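Response regulator (Caulobacter vibrioides, PDB 3T0Y) probably acts in two-component signalling as a PhyR-type regulator whose sigma-like part, the piece crystallised here, mimics a sigma factor and binds a partner protein. Local coordinates at residues C[19-24]-C[58-63]; C[47-52]-C[71-76]; C[91-96]-C[133-138]; C[101-106]-C[115-120]. One frame throughout, in Å; residues are numbered along the deposited sequence.

Contact 1 of 4, residues C[19-24]-C[58-63]; sequences ARLAPH and LVLDAN
L21 and L60 meet by the tips of their side chains. The apolar part of the contact is this one pair. L21 CD2 and L60 CD1 lie 3.8 Å apart, while the CA atoms of L21 and L60 are 10.0 Å apart. The two side chains together span the gap, L60 reaching further than L21. In both, CG is set opposite the carbonyl carbon (chi1 -58° in L21 and -59° in L60), but L60 touches with its extended branch CD1 and L21 with its folded-back branch CD2.

The polar neighbour is R20. Its guanidinium passes L60 at a slant, with R20 NE 4.5 Å from L60 CD1. This is a loose van der Waals approach. The contact covers R20 NE, and that atom has no partner in the model.

No hydrogen bond crosses between the segments. Within them, H24 N binds L21 O at 2.8 Å. In residues 58-63, N63 N donates to D61 OD1 at 3.3 Å and makes an Asx turn. It comes to the anti side of the carboxylate, 18° out of its plane.

The contact lies in the sigma2-like region. It brings helix 17-21 close to the loop between helices 39-54 and 66-80. L53 of helix 39-54 touches both L21 and L60. An apolar side chain of the partner protein also packs on L21. On the loop side, L60 rests on A69 of helix 66-80, and L58 packs on V73 and I77 of the same helix.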
loop_
_atom_site.group_PDB
_atom_site.type_symbol
_atom_site.label_atom_id
_atom_site.label_comp_id
_atom_site.label_asym_id
_atom_site.label_seq_id
_atom_site.Cartn_x
_atom_site.Cartn_y
_atom_site.Cartn_z
ATOM N N ALA C 19 1.746 -23.890 9.539
ATOM C CA ALA C 19 0.574 -24.605 10.020
ATOM C C ALA C 19 -0.135 -23.843 11.139
ATOM O O ALA C 19 -1.370 -23.833 11.221
ATOM C CB ALA C 19 0.968 -26.010 10.472
ATOM N N ARG C 20 0.646 -23.205 12.002
ATOM C CA ARG C 20 0.071 -22.409 13.075
ATOM C C ARG C 20 -0.592 -21.124 12.550
ATOM O O ARG C 20 -1.638 -20.708 13.072
ATOM C CB ARG C 20 1.128 -22.066 14.131
ATOM C CG ARG C 20 1.253 -23.078 15.254
ATOM C CD ARG C 20 2.302 -22.636 16.271
ATOM N NE ARG C 20 3.570 -22.265 15.637
ATOM C CZ ARG C 20 4.699 -22.968 15.728
ATOM N NH1 ARG C 20 4.736 -24.087 16.445
ATOM N NH2 ARG C 20 5.799 -22.548 15.107
ATOM N N LEU C 21 -0.002 -20.521 11.512
ATOM C CA LEU C 21 -0.427 -19.198 11.039
ATOM C C LEU C 21 -1.415 -19.229 9.894
ATOM O O LEU C 21 -2.227 -18.322 9.754
ATOM C CB LEU C 21 0.775 -18.371 10.611
ATOM C CG LEU C 21 1.799 -18.175 11.716
ATOM C CD1 LEU C 21 2.894 -17.240 11.265
ATOM C CD2 LEU C 21 1.091 -17.655 12.955
ATOM N N ALA C 22 -1.356 -20.267 9.075
ATOM C CA ALA C 22 -2.188 -20.328 7.869
ATOM C C ALA C 22 -3.652 -19.922 8.094
ATOM O O ALA C 22 -4.233 -19.188 7.292
ATOM C CB ALA C 22 -2.095 -21.722 7.215
ATOM N N PRO C 23 -4.260 -20.396 9.181
ATOM C CA PRO C 23 -5.697 -20.100 9.277
ATOM C C PRO C 23 -5.999 -18.626 9.582
ATOM O O PRO C 23 -7.148 -18.176 9.496
ATOM C CB PRO C 23 -6.185 -21.021 10.405
ATOM C CG PRO C 23 -4.938 -21.490 11.129
ATOM C CD PRO C 23 -3.788 -21.367 10.187
ATOM N N HIS C 24 -4.960 -17.874 9.910
ATOM C CA HIS C 24 -5.150 -16.511 10.386
ATOM C C HIS C 24 -4.873 -15.482 9.293
ATOM O O HIS C 24 -5.237 -14.293 9.411
ATOM C CB HIS C 24 -4.289 -16.296 11.637
ATOM C CG HIS C 24 -4.655 -17.214 12.766
ATOM N ND1 HIS C 24 -5.920 -17.249 13.313
ATOM C CD2 HIS C 24 -3.933 -18.154 13.426
ATOM C CE1 HIS C 24 -5.961 -18.166 14.264
ATOM N NE2 HIS C 24 -4.768 -18.726 14.355
ATOM N N LEU C 58 12.382 -12.406 13.908
ATOM C CA LEU C 58 11.400 -12.185 14.962
ATOM C C LEU C 58 10.675 -13.498 15.190
ATOM O O LEU C 58 10.538 -14.305 14.262
ATOM C CB LEU C 58 10.386 -11.131 14.540
ATOM C CG LEU C 58 10.881 -9.706 14.331
ATOM C CD1 LEU C 58 9.732 -8.855 13.821
ATOM C CD2 LEU C 58 11.464 -9.129 15.627
ATOM N N VAL C 59 10.207 -13.706 16.414
ATOM C CA VAL C 59 9.556 -14.957 16.775
ATOM C C VAL C 59 8.204 -14.706 17.445
ATOM O O VAL C 59 8.036 -13.712 18.150
ATOM C CB VAL C 59 10.446 -15.793 17.724
ATOM C CG1 VAL C 59 11.738 -16.189 17.029
ATOM C CG2 VAL C 59 10.757 -15.008 18.987
ATOM N N LEU C 60 7.252 -15.604 17.201
ATOM C CA LEU C 60 5.964 -15.576 17.863
ATOM C C LEU C 60 6.165 -15.754 19.355
ATOM O O LEU C 60 6.846 -16.687 19.773
ATOM C CB LEU C 60 5.070 -16.703 17.343
ATOM C CG LEU C 60 4.800 -16.646 15.842
ATOM C CD1 LEU C 60 3.937 -17.803 15.426
ATOM C CD2 LEU C 60 4.129 -15.327 15.469
ATOM N N ASP C 61 5.575 -14.854 20.146
ATOM C CA ASP C 61 5.611 -14.928 21.600
ATOM C C ASP C 61 4.886 -16.198 22.046
ATOM O O ASP C 61 3.753 -16.468 21.633
ATOM C CB ASP C 61 4.935 -13.695 22.198
ATOM C CG ASP C 61 5.461 -13.339 23.578
ATOM O OD1 ASP C 61 5.025 -13.956 24.571
ATOM O OD2 ASP C 61 6.304 -12.420 23.668
ATOM N N ALA C 62 5.550 -16.990 22.872
ATOM C CA ALA C 62 4.998 -18.272 23.306
ATOM C C ALA C 62 3.829 -18.123 24.287
ATOM O O ALA C 62 3.028 -19.042 24.456
ATOM C CB ALA C 62 6.096 -19.135 23.920
ATOM N N ASN C 63 3.750 -16.968 24.937
ATOM C CA ASN C 63 2.652 -16.674 25.850
ATOM C C ASN C 63 1.360 -16.234 25.149
ATOM O O ASN C 63 0.338 -16.068 25.806
ATOM C CB ASN C 63 3.070 -15.601 26.855
ATOM C CG ASN C 63 4.271 -16.016 27.681
ATOM O OD1 ASN C 63 4.462 -17.206 27.972
ATOM N ND2 ASN C 63 5.094 -15.042 28.064
#

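Contact 2 of 4, residues C[47-52]-C[71-76]; sequences RVALEA and YRVFHA
A49 and V73 meet where two helices of the sigma2-like helical domain, 39-54 and 66-80, pack against each other. The tight part is small and centred on A49. The CA atoms of A49 and F74 are only 5.3 Å apart, because the short methyl of A49 takes up little room. A49 CB lies directly against the neighbouring backbone, 4.1 Å from F74 CA. The contact is thus methyl to main chain, and the aromatic ring of F74 is not the part that touches. With CG anti to the backbone N (chi1 174°), the ring is carried past A49. There it packs on A32 and L35 of helix 25-36 and on Y45 and V46 of helix 39-54.

The packing is looser one turn on, at A52. Its CB stays 4.8 Å from V73 CG1, and A52 also packs on L58 of the loop that joins the two helices. Nothing polar links the segments, and each helix holds itself by its own backbone bonds.

The outer faces of both helices differ in kind. E51 is exposed and packs on an apolar side chain of the partner protein. R47 forms a salt bridge with D38 of the second subunit. R72, on the far side of its helix, gives a hydrogen bond from NH1 to Q116 O of the second subunit. The side chains that meet in the seam are apolar, while R47 and R72 make polar contacts with the second subunit.

V73 completes the seam with one branch: V73 CG1 lies 4.1 Å from A49 O and 4.4 Å from A49 CB.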
loop_
_atom_site.group_PDB
_atom_site.type_symbol
_atom_site.label_atom_id
_atom_site.label_comp_id
_atom_site.label_asym_id
_atom_site.label_seq_id
_atom_site.Cartn_x
_atom_site.Cartn_y
_atom_site.Cartn_z
ATOM N N ARG C 47 3.648 -9.420 4.088
ATOM C CA ARG C 47 4.796 -10.139 3.541
ATOM C C ARG C 47 6.021 -9.862 4.398
ATOM O O ARG C 47 6.694 -10.777 4.845
ATOM C CB ARG C 47 5.067 -9.760 2.075
ATOM C CG ARG C 47 4.143 -10.447 1.064
ATOM C CD ARG C 47 4.667 -10.322 -0.386
ATOM N NE ARG C 47 5.000 -8.942 -0.719
ATOM C CZ ARG C 47 4.138 -8.060 -1.215
ATOM N NH1 ARG C 47 2.883 -8.421 -1.462
ATOM N NH2 ARG C 47 4.530 -6.816 -1.466
ATOM N N VAL C 48 6.304 -8.593 4.636
ATOM C CA VAL C 48 7.452 -8.236 5.451
ATOM C C VAL C 48 7.432 -8.977 6.795
ATOM O O VAL C 48 8.486 -9.421 7.299
ATOM C CB VAL C 48 7.493 -6.728 5.707
ATOM C CG1 VAL C 48 8.563 -6.399 6.736
ATOM C CG2 VAL C 48 7.720 -5.966 4.386
ATOM N N ALA C 49 6.232 -9.120 7.355
ATOM C CA ALA C 49 6.056 -9.759 8.668
ATOM C C ALA C 49 6.373 -11.228 8.598
ATOM O O ALA C 49 7.074 -11.755 9.454
ATOM C CB ALA C 49 4.636 -9.579 9.185
ATOM N N LEU C 50 5.834 -11.890 7.585
ATOM C CA LEU C 50 6.012 -13.317 7.447
ATOM C C LEU C 50 7.468 -13.623 7.146
ATOM O O LEU C 50 7.970 -14.684 7.498
ATOM C CB LEU C 50 5.108 -13.869 6.344
ATOM C CG LEU C 50 3.633 -13.614 6.652
ATOM C CD1 LEU C 50 2.739 -14.038 5.506
ATOM C CD2 LEU C 50 3.258 -14.339 7.925
ATOM N N GLU C 51 8.155 -12.691 6.507
ATOM C CA GLU C 51 9.555 -12.910 6.179
ATOM C C GLU C 51 10.411 -12.731 7.413
ATOM O O GLU C 51 11.400 -13.434 7.596
ATOM C CB GLU C 51 10.009 -11.980 5.053
ATOM C CG GLU C 51 9.538 -12.452 3.685
ATOM C CD GLU C 51 9.797 -11.429 2.594
ATOM O OE1 GLU C 51 9.974 -10.234 2.935
ATOM O OE2 GLU C 51 9.825 -11.819 1.401
ATOM N N ALA C 52 10.029 -11.789 8.264
ATOM C CA ALA C 52 10.717 -11.601 9.533
ATOM C C ALA C 52 10.669 -12.907 10.333
ATOM O O ALA C 52 11.602 -13.246 11.075
ATOM C CB ALA C 52 10.073 -10.463 10.315
ATOM N N TYR C 71 -0.247 -10.790 14.969
ATOM C CA TYR C 71 -0.524 -9.363 14.895
ATOM C C TYR C 71 0.479 -8.558 15.695
ATOM O O TYR C 71 0.754 -7.431 15.357
ATOM C CB TYR C 71 -1.905 -9.047 15.432
ATOM C CG TYR C 71 -3.046 -9.372 14.506
ATOM C CD1 TYR C 71 -3.278 -10.673 14.078
ATOM C CD2 TYR C 71 -3.926 -8.376 14.101
ATOM C CE1 TYR C 71 -4.347 -10.971 13.269
ATOM C CE2 TYR C 71 -4.991 -8.655 13.284
ATOM C CZ TYR C 71 -5.205 -9.959 12.877
ATOM O OH TYR C 71 -6.284 -10.239 12.078
ATOM N N ARG C 72 0.992 -9.119 16.781
ATOM C CA ARG C 72 2.077 -8.469 17.515
ATOM C C ARG C 72 3.293 -8.265 16.616
ATOM O O ARG C 72 3.878 -7.186 16.608
ATOM C CB ARG C 72 2.453 -9.271 18.775
ATOM C CG ARG C 72 3.532 -8.627 19.606
ATOM C CD ARG C 72 3.818 -9.434 20.874
ATOM N NE ARG C 72 5.095 -9.075 21.491
ATOM C CZ ARG C 72 5.245 -8.251 22.526
ATOM N NH1 ARG C 72 4.195 -7.673 23.099
ATOM N NH2 ARG C 72 6.462 -8.007 22.999
ATOM N N VAL C 73 3.661 -9.281 15.833
ATOM C CA VAL C 73 4.789 -9.115 14.917
ATOM C C VAL C 73 4.463 -8.141 13.783
ATOM O O VAL C 73 5.279 -7.284 13.438
ATOM C CB VAL C 73 5.288 -10.440 14.327
ATOM C CG1 VAL C 73 6.270 -10.163 13.177
ATOM C CG2 VAL C 73 5.954 -11.268 15.392
ATOM N N PHE C 74 3.274 -8.273 13.202
ATOM C CA PHE C 74 2.856 -7.357 12.154
ATOM C C PHE C 74 2.981 -5.922 12.639
ATOM O O PHE C 74 3.583 -5.074 11.982
ATOM C CB PHE C 74 1.411 -7.625 11.748
ATOM C CG PHE C 74 0.875 -6.624 10.778
ATOM C CD1 PHE C 74 0.329 -5.427 11.224
ATOM C CD2 PHE C 74 0.938 -6.864 9.412
ATOM C CE1 PHE C 74 -0.156 -4.502 10.323
ATOM C CE2 PHE C 74 0.442 -5.934 8.497
ATOM C CZ PHE C 74 -0.108 -4.754 8.953
ATOM N N HIS C 75 2.396 -5.649 13.797
ATOM C CA HIS C 75 2.453 -4.302 14.331
ATOM C C HIS C 75 3.901 -3.820 14.492
ATOM O O HIS C 75 4.204 -2.671 14.212
ATOM C CB HIS C 75 1.717 -4.177 15.659
ATOM C CG HIS C 75 1.785 -2.801 16.215
ATOM N ND1 HIS C 75 0.992 -1.773 15.742
ATOM C CD2 HIS C 75 2.606 -2.253 17.143
ATOM C CE1 HIS C 75 1.308 -0.657 16.378
ATOM N NE2 HIS C 75 2.283 -0.918 17.232
ATOM N N ALA C 76 4.788 -4.707 14.932
ATOM C CA ALA C 76 6.181 -4.353 15.177
ATOM C C ALA C 76 6.909 -3.962 13.895
ATOM O O ALA C 76 7.690 -3.004 13.880
ATOM C CB ALA C 76 6.908 -5.505 15.848
#

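Contact 3 of 4, residues C[91-96]-C[133-138]; sequences MRIAPR and QAEIDA
I93 and E135 bring the two backbones together, with their CA atoms 6.3 Å apart, where the turn that leads through the N-cap A94 into helix 95-106 passes helix 122-140. E135 has the largest share of the contact. Its CG is anti to the backbone N (chi1 171°), and the chain then bends at chi2 (55°), which lays the side chain along the turn. E135 CG touches I93 CG1 at 3.8 Å, the two chains lying at a slant. E135 CG also lies 3.7 Å from R92 O. The carboxylate is next to that same carbonyl, with E135 OE1 3.6 Å from R92 O.

R92 NE is 4.6 Å from E135 OE1. The oxygen is well out of the guanidinium plane, so the two groups interact as charges alone. The salt bridge of R92 is made to E139, and its guanidinium also makes a cation-pi contact with W78. R92 probably eases the crowding of the acidic groups of E135 and E139.

Further along, I93 CD1 reaches I136 CG1 at 4.2 Å, and I136 continues onto F101. Helix 122-140 here packs on the turn that leads into helix 95-106, within the all-helical sigma-like domain of PhyR.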
loop_
_atom_site.group_PDB
_atom_site.type_symbol
_atom_site.label_atom_id
_atom_site.label_comp_id
_atom_site.label_asym_id
_atom_site.label_seq_id
_atom_site.Cartn_x
_atom_site.Cartn_y
_atom_site.Cartn_z
HETATM N N MSE C 91 5.605 3.317 2.155
HETATM C CA MSE C 91 4.442 2.466 2.355
HETATM C C MSE C 91 3.558 2.938 3.529
HETATM O O MSE C 91 2.421 2.470 3.703
HETATM C CB MSE C 91 4.863 1.002 2.493
HETATM C CG MSE C 91 5.607 0.469 1.259
HETATM SE SE MSE C 91 4.763 0.921 -0.478
HETATM C CE MSE C 91 3.537 -0.562 -0.419
ATOM N N ARG C 92 4.085 3.873 4.320
ATOM C CA ARG C 92 3.339 4.462 5.441
ATOM C C ARG C 92 2.470 5.626 4.997
ATOM O O ARG C 92 1.717 6.172 5.790
ATOM C CB ARG C 92 4.301 4.948 6.527
ATOM C CG ARG C 92 5.031 3.823 7.221
ATOM C CD ARG C 92 4.057 3.049 8.080
ATOM N NE ARG C 92 3.500 3.941 9.089
ATOM C CZ ARG C 92 3.952 4.028 10.334
ATOM N NH1 ARG C 92 4.941 3.238 10.731
ATOM N NH2 ARG C 92 3.397 4.889 11.182
ATOM N N ILE C 93 2.604 6.033 3.738
ATOM C CA ILE C 93 1.751 7.075 3.194
ATOM C C ILE C 93 0.470 6.474 2.594
ATOM O O ILE C 93 0.514 5.470 1.871
ATOM C CB ILE C 93 2.501 7.841 2.097
ATOM C CG1 ILE C 93 3.728 8.521 2.705
ATOM C CG2 ILE C 93 1.576 8.830 1.419
ATOM C CD1 ILE C 93 4.733 8.946 1.705
ATOM N N ALA C 94 -0.665 7.089 2.890
ATOM C CA ALA C 94 -1.930 6.658 2.298
ATOM C C ALA C 94 -1.719 6.520 0.811
ATOM O O ALA C 94 -1.150 7.415 0.184
ATOM C CB ALA C 94 -3.040 7.661 2.574
ATOM N N PRO C 95 -2.171 5.398 0.242
ATOM C CA PRO C 95 -1.967 5.069 -1.176
ATOM C C PRO C 95 -2.277 6.214 -2.160
ATOM O O PRO C 95 -1.456 6.475 -3.043
ATOM C CB PRO C 95 -2.906 3.880 -1.394
ATOM C CG PRO C 95 -2.928 3.189 -0.032
ATOM C CD PRO C 95 -2.860 4.319 0.969
ATOM N N ARG C 96 -3.417 6.883 -2.032
ATOM C CA ARG C 96 -3.745 7.924 -2.992
ATOM C C ARG C 96 -2.816 9.126 -2.834
ATOM O O ARG C 96 -2.528 9.830 -3.806
ATOM C CB ARG C 96 -5.216 8.335 -2.890
ATOM C CG ARG C 96 -5.907 8.491 -4.251
ATOM C CD ARG C 96 -6.035 7.141 -4.976
ATOM N NE ARG C 96 -6.215 7.284 -6.425
ATOM C CZ ARG C 96 -6.357 6.261 -7.261
ATOM N NH1 ARG C 96 -6.349 5.018 -6.794
ATOM N NH2 ARG C 96 -6.510 6.476 -8.564
ATOM N N GLN C 133 2.940 15.088 2.282
ATOM C CA GLN C 133 3.938 15.917 2.936
ATOM C C GLN C 133 3.719 15.890 4.442
ATOM O O GLN C 133 4.671 15.806 5.224
ATOM C CB GLN C 133 3.876 17.355 2.434
ATOM C CG GLN C 133 5.015 18.206 2.985
ATOM C CD GLN C 133 6.394 17.673 2.593
ATOM O OE1 GLN C 133 7.056 16.980 3.372
ATOM N NE2 GLN C 133 6.830 18.001 1.384
ATOM N N ALA C 134 2.456 15.959 4.844
ATOM C CA ALA C 134 2.108 15.899 6.260
ATOM C C ALA C 134 2.649 14.625 6.879
ATOM O O ALA C 134 3.305 14.655 7.919
ATOM C CB ALA C 134 0.599 15.968 6.445
ATOM N N GLU C 135 2.365 13.501 6.233
ATOM C CA GLU C 135 2.805 12.218 6.742
ATOM C C GLU C 135 4.333 12.176 6.842
ATOM O O GLU C 135 4.889 11.744 7.852
ATOM C CB GLU C 135 2.260 11.080 5.871
ATOM C CG GLU C 135 2.825 9.713 6.184
ATOM C CD GLU C 135 2.645 9.319 7.643
ATOM O OE1 GLU C 135 3.380 8.413 8.097
ATOM O OE2 GLU C 135 1.785 9.915 8.332
ATOM N N ILE C 136 5.014 12.632 5.801
ATOM C CA ILE C 136 6.474 12.650 5.813
ATOM C C ILE C 136 7.013 13.488 6.974
ATOM O O ILE C 136 7.969 13.097 7.634
ATOM C CB ILE C 136 7.050 13.201 4.494
ATOM C CG1 ILE C 136 6.486 12.425 3.301
ATOM C CG2 ILE C 136 8.559 13.123 4.510
ATOM C CD1 ILE C 136 6.975 12.914 1.958
ATOM N N ASP C 137 6.390 14.633 7.232
ATOM C CA ASP C 137 6.897 15.534 8.263
ATOM C C ASP C 137 6.633 14.995 9.666
ATOM O O ASP C 137 7.431 15.207 10.579
ATOM C CB ASP C 137 6.328 16.949 8.094
ATOM C CG ASP C 137 6.874 17.660 6.847
ATOM O OD1 ASP C 137 7.934 17.230 6.320
ATOM O OD2 ASP C 137 6.246 18.652 6.397
ATOM N N ALA C 138 5.526 14.276 9.829
ATOM C CA ALA C 138 5.148 13.751 11.138
ATOM C C ALA C 138 5.978 12.540 11.571
ATOM O O ALA C 138 6.580 12.547 12.652
ATOM C CB ALA C 138 3.653 13.429 11.180
#

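Contact 4 of 4, residues C[101-106]-C[115-120]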
loop_
_atom_site.group_PDB
_atom_site.type_symbol
_atom_site.label_atom_id
_atom_site.label_comp_id
_atom_site.label_asym_id
_atom_site.label_seq_id
_atom_site.Cartn_x
_atom_site.Cartn_y
_atom_site.Cartn_z
ATOM N N PHE C 101 2.084 12.071 -4.711
ATOM C CA PHE C 101 3.410 12.477 -4.311
ATOM C C PHE C 101 4.478 11.905 -5.252
ATOM O O PHE C 101 5.366 12.631 -5.694
ATOM C CB PHE C 101 3.682 12.031 -2.871
ATOM C CG PHE C 101 5.059 12.371 -2.389
ATOM C CD1 PHE C 101 5.385 13.678 -2.038
ATOM C CD2 PHE C 101 6.032 11.391 -2.276
ATOM C CE1 PHE C 101 6.663 14.002 -1.571
ATOM C CE2 PHE C 101 7.316 11.709 -1.815
ATOM C CZ PHE C 101 7.628 13.015 -1.467
ATOM N N LEU C 102 4.403 10.613 -5.561
ATOM C CA LEU C 102 5.412 10.013 -6.412
ATOM C C LEU C 102 5.319 10.495 -7.852
ATOM O O LEU C 102 6.339 10.617 -8.524
ATOM C CB LEU C 102 5.374 8.476 -6.359
ATOM C CG LEU C 102 5.789 7.851 -5.025
ATOM C CD1 LEU C 102 5.620 6.371 -5.103
ATOM C CD2 LEU C 102 7.226 8.186 -4.688
ATOM N N LEU C 103 4.106 10.755 -8.339
ATOM C CA LEU C 103 3.964 11.216 -9.707
ATOM C C LEU C 103 4.721 12.541 -9.875
ATOM O O LEU C 103 5.354 12.775 -10.897
ATOM C CB LEU C 103 2.495 11.378 -10.097
ATOM C CG LEU C 103 1.793 10.042 -10.334
ATOM C CD1 LEU C 103 0.286 10.246 -10.313
ATOM C CD2 LEU C 103 2.246 9.413 -11.664
ATOM N N THR C 104 4.669 13.392 -8.858
ATOM C CA THR C 104 5.300 14.697 -8.954
ATOM C C THR C 104 6.763 14.650 -8.495
ATOM O O THR C 104 7.669 14.953 -9.267
ATOM C CB THR C 104 4.485 15.769 -8.193
ATOM O OG1 THR C 104 4.188 15.307 -6.863
ATOM C CG2 THR C 104 3.164 16.015 -8.909
ATOM N N ALA C 105 7.003 14.232 -7.260
ATOM C CA ALA C 105 8.352 14.269 -6.704
ATOM C C ALA C 105 9.314 13.322 -7.398
ATOM O O ALA C 105 10.470 13.680 -7.636
ATOM C CB ALA C 105 8.322 13.968 -5.221
ATOM N N LEU C 106 8.852 12.110 -7.701
ATOM C CA LEU C 106 9.721 11.103 -8.304
ATOM C C LEU C 106 9.670 11.070 -9.825
ATOM O O LEU C 106 10.707 11.017 -10.491
ATOM C CB LEU C 106 9.390 9.709 -7.760
ATOM C CG LEU C 106 10.141 8.543 -8.409
ATOM C CD1 LEU C 106 11.645 8.635 -8.142
ATOM C CD2 LEU C 106 9.604 7.182 -7.955
ATOM N N ALA C 115 -2.876 15.352 -12.231
ATOM C CA ALA C 115 -4.333 15.423 -12.216
ATOM C C ALA C 115 -4.923 14.618 -13.364
ATOM O O ALA C 115 -5.881 13.875 -13.175
ATOM C CB ALA C 115 -4.801 16.895 -12.301
ATOM N N GLN C 116 -4.356 14.759 -14.560
ATOM C CA GLN C 116 -4.825 13.959 -15.689
ATOM C C GLN C 116 -4.618 12.479 -15.402
ATOM O O GLN C 116 -5.505 11.642 -15.638
ATOM C CB GLN C 116 -4.092 14.342 -16.967
ATOM C CG GLN C 116 -4.016 15.846 -17.183
ATOM C CD GLN C 116 -5.381 16.491 -17.076
ATOM O OE1 GLN C 116 -6.296 16.144 -17.830
ATOM N NE2 GLN C 116 -5.541 17.411 -16.113
ATOM N N ILE C 117 -3.435 12.164 -14.888
ATOM C CA ILE C 117 -3.076 10.788 -14.637
ATOM C C ILE C 117 -4.046 10.148 -13.624
ATOM O O ILE C 117 -4.540 9.042 -13.825
ATOM C CB ILE C 117 -1.593 10.688 -14.178
ATOM C CG1 ILE C 117 -0.659 10.975 -15.364
ATOM C CG2 ILE C 117 -1.308 9.324 -13.581
ATOM C CD1 ILE C 117 0.807 11.240 -14.974
ATOM N N LEU C 118 -4.320 10.862 -12.541
ATOM C CA LEU C 118 -5.181 10.353 -11.487
ATOM C C LEU C 118 -6.653 10.598 -11.796
ATOM O O LEU C 118 -7.527 10.133 -11.071
ATOM C CB LEU C 118 -4.812 10.979 -10.150
ATOM C CG LEU C 118 -3.358 10.782 -9.736
ATOM C CD1 LEU C 118 -3.124 11.382 -8.387
ATOM C CD2 LEU C 118 -3.017 9.305 -9.716
ATOM N N ASP C 119 -6.930 11.311 -12.884
ATOM C CA ASP C 119 -8.309 11.527 -13.295
ATOM C C ASP C 119 -9.120 12.132 -12.153
ATOM O O ASP C 119 -10.166 11.610 -11.765
ATOM C CB ASP C 119 -8.936 10.199 -13.735
ATOM C CG ASP C 119 -10.328 10.377 -14.306
ATOM O OD1 ASP C 119 -10.642 11.493 -14.764
ATOM O OD2 ASP C 119 -11.109 9.404 -14.287
ATOM N N CYS C 120 -8.631 13.238 -11.612
ATOM C CA CYS C 120 -9.300 13.891 -10.510
ATOM C C CYS C 120 -9.024 15.372 -10.705
ATOM O O CYS C 120 -8.185 15.739 -11.526
ATOM C CB CYS C 120 -8.702 13.427 -9.190
ATOM S SG CYS C 120 -7.031 14.086 -8.929
#
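No ring of the two segments comes between L103 and its partners I117 and L118. The nearby flat group is F101, on the same helix as L103. One face of its ring carries A105 CB, 3.9 Å above the plane and displaced toward the rim. The ring also packs on A132 of helix 122-140.

The contact itself is made by branched aliphatic chains. L103 CD1 meets both partners. It lies 3.5 Å from L118 CD2, tighter than usual for two carbons, and these two side chains meet end on. It is also 3.8 Å from I117 CG2. L103 CD2 adds to the I117 side, 4.0 Å from I117 CD1. The L103 chain passes that of I117 at a slant. Just after L118, D119 takes a positive phi and ends helix 111-118 in a Schellman motif, with C120 N bonded to A115 O at 3.2 Å.

F109, in the turn between the helices, packs on both L103 and I117. On the outer side, Y31 of the second subunit rests on L103 and H75 of that subunit on I117. The three residues are buried and no hydrogen bond crosses between the segments, so apolar packing joins them here.

How the contacts relate
The four contacts fall into two pairs. Contacts 1 and 2 belong to the sigma2-like region, with centres 10 Å apart, and they touch: L58 N lies 3.1 Å from A52 O. Contacts 3 and 4 belong to the sigma-like domain, with centres 15 Å apart. They share helix 95-106 and meet where I136 CD1 lies 3.5 Å from F101 CZ; contact 4 is nested within the chain loop that contact 3 closes. The pairs lie on opposite sides of the chain's centre. Contacts 2 and 3 come within about 6 Å at their nearest atoms, while the centres of contacts 1 and 4 are 40 Å apart. Contacts 2, 3 and 4 also touch the second subunit.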